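Local coordinates for platelet aggregation factor Sm-hPAF (PDB 4GWI), which binds fucosylated Lewis glycans through this F-type lectin domain, part of a toxin that probably forms pores in cholesterol-containing host membranes, at residues 91-94 and 95-99. The protein carries 2 engineered substitutions. Sequence-based numbering, arbitrary orientation.
Sequences LLNE and AKQEV
L92 and E98 face each other as an antiparallel non-hydrogen-bonded pair, their CA atoms 4.4 Å apart, where strand 87-92 turns back into strand 98-104. L92 spreads its two methyls along the returning chain: CD2 lies 3.8 Å from CA of E98, while CD1 rests near the backbone of K96. With CG anti to its own carbonyl carbon (chi1 -49°), the L92 branch is carried over this backbone. Two backbone bonds flank the pair, V99 N to L91 O and, at 2.8 Å, N93 N to Q97 O; both are nearly straight. The carbonyl of Q97 also meets L92 CA in a CA-H...O contact of 3.2 Å. Beyond them a type I turn from N93 to K96 with a G1 bulge closes a 3:5 beta hairpin, K96 taking the left-handed position of the bulge. The turn's bond from K96 N to N93 O is more bent, and the donor stands above the carbonyl plane. V99 adds apolar packing with both methyls: CG1 meets N93 CB at 3.8 Å and CG2 meets L91 CB at 3.9 Å. The N93 side chain folds back over the turn towards Q97, the two amide planes 34° apart. Outside the hairpin, L91 packs on V67 and V125, L92 on Y124, and the E98 carboxylate forms a salt bridge with R101. The three backbone bonds thus set the shape of the turn; apolar packing across it comes mainly from the L92 branch and the V99 methyls, and the buried leucines tie the hairpin to the beta-sandwich.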
loop_
_atom_site.group_PDB
_atom_site.type_symbol
_atom_site.label_atom_id
_atom_site.label_comp_id
_atom_site.label_asym_id
_atom_site.label_seq_id
_atom_site.Cartn_x
_atom_site.Cartn_y
_atom_site.Cartn_z
ATOM N N LEU A 91 0.553 -2.681 -9.889
ATOM C CA LEU A 91 0.122 -4.066 -9.864
ATOM C C LEU A 91 1.103 -4.904 -10.690
ATOM O O LEU A 91 1.463 -4.460 -11.779
ATOM C CB LEU A 91 -1.270 -4.230 -10.453
ATOM C CG LEU A 91 -2.455 -3.446 -9.789
ATOM C CD1 LEU A 91 -3.768 -3.811 -10.452
ATOM C CD2 LEU A 91 -2.417 -3.793 -8.281
ATOM N N LEU A 92 1.512 -6.038 -10.187
ATOM C CA LEU A 92 2.473 -6.910 -10.904
ATOM C C LEU A 92 1.822 -8.265 -11.104
ATOM O O LEU A 92 1.075 -8.783 -10.272
ATOM C CB LEU A 92 3.761 -7.161 -10.105
ATOM C CG LEU A 92 4.425 -5.946 -9.534
ATOM C CD1 LEU A 92 5.688 -6.549 -8.859
ATOM C CD2 LEU A 92 4.848 -5.017 -10.620
ATOM N N ASN A 93 2.145 -8.887 -12.255
ATOM C CA ASN A 93 1.712 -10.265 -12.467
ATOM C C ASN A 93 2.587 -11.295 -11.701
ATOM O O ASN A 93 3.504 -10.941 -10.914
ATOM C CB ASN A 93 1.642 -10.561 -14.025
ATOM C CG ASN A 93 3.022 -10.673 -14.674
ATOM O OD1 ASN A 93 3.077 -10.673 -15.990
ATOM N ND2 ASN A 93 4.096 -10.632 -13.980
ATOM N N GLU A 94 2.337 -12.588 -11.898
ATOM C CA GLU A 94 3.047 -13.617 -11.169
ATOM C C GLU A 94 4.509 -13.664 -11.425
ATOM O O GLU A 94 5.325 -14.094 -10.615
ATOM C CB GLU A 94 2.367 -14.990 -11.462
ATOM C CG GLU A 94 3.001 -16.128 -10.641
ATOM C CD GLU A 94 4.005 -16.997 -11.396
ATOM O OE1 GLU A 94 4.610 -16.557 -12.432
ATOM O OE2 GLU A 94 4.196 -18.151 -10.916
ATOM N N ALA A 95 4.907 -13.193 -12.616
ATOM C CA ALA A 95 6.283 -13.091 -13.040
ATOM C C ALA A 95 6.924 -11.780 -12.649
ATOM O O ALA A 95 8.066 -11.393 -12.992
ATOM C CB ALA A 95 6.310 -13.196 -14.605
ATOM N N LYS A 96 6.167 -10.997 -11.812
ATOM C CA LYS A 96 6.657 -9.687 -11.278
ATOM C C LYS A 96 6.854 -8.586 -12.323
ATOM O O LYS A 96 7.584 -7.612 -12.136
ATOM C CB LYS A 96 7.870 -9.874 -10.363
ATOM C CG LYS A 96 7.459 -10.688 -9.140
ATOM C CD LYS A 96 8.474 -10.474 -7.993
ATOM C CE LYS A 96 8.467 -11.678 -7.069
ATOM N NZ LYS A 96 9.299 -11.310 -5.879
ATOM N N GLN A 97 6.128 -8.732 -13.463
ATOM C CA GLN A 97 6.082 -7.658 -14.432
ATOM C C GLN A 97 4.932 -6.742 -14.120
ATOM O O GLN A 97 3.832 -7.204 -13.760
ATOM C CB GLN A 97 5.748 -8.284 -15.838
ATOM C CG GLN A 97 6.834 -9.283 -16.256
ATOM C CD GLN A 97 6.449 -9.910 -17.617
ATOM O OE1 GLN A 97 5.417 -10.558 -17.705
ATOM N NE2 GLN A 97 7.324 -9.703 -18.675
ATOM N N GLU A 98 5.117 -5.456 -14.441
ATOM C CA GLU A 98 4.037 -4.472 -14.241
ATOM C C GLU A 98 2.864 -4.679 -15.165
ATOM O O GLU A 98 3.029 -4.816 -16.431
ATOM C CB GLU A 98 4.648 -3.106 -14.473
ATOM C CG GLU A 98 3.695 -1.985 -14.433
ATOM C CD GLU A 98 4.400 -0.616 -14.841
ATOM O OE1 GLU A 98 5.548 -0.409 -14.503
ATOM O OE2 GLU A 98 3.728 0.179 -15.494
ATOM N N VAL A 99 1.658 -4.760 -14.608
ATOM C CA VAL A 99 0.457 -4.756 -15.427
ATOM C C VAL A 99 -0.385 -3.496 -15.263
ATOM O O VAL A 99 -1.281 -3.239 -16.118
ATOM C CB VAL A 99 -0.409 -6.012 -15.218
ATOM C CG1 VAL A 99 0.358 -7.325 -15.465
ATOM C CG2 VAL A 99 -0.960 -6.129 -13.807
#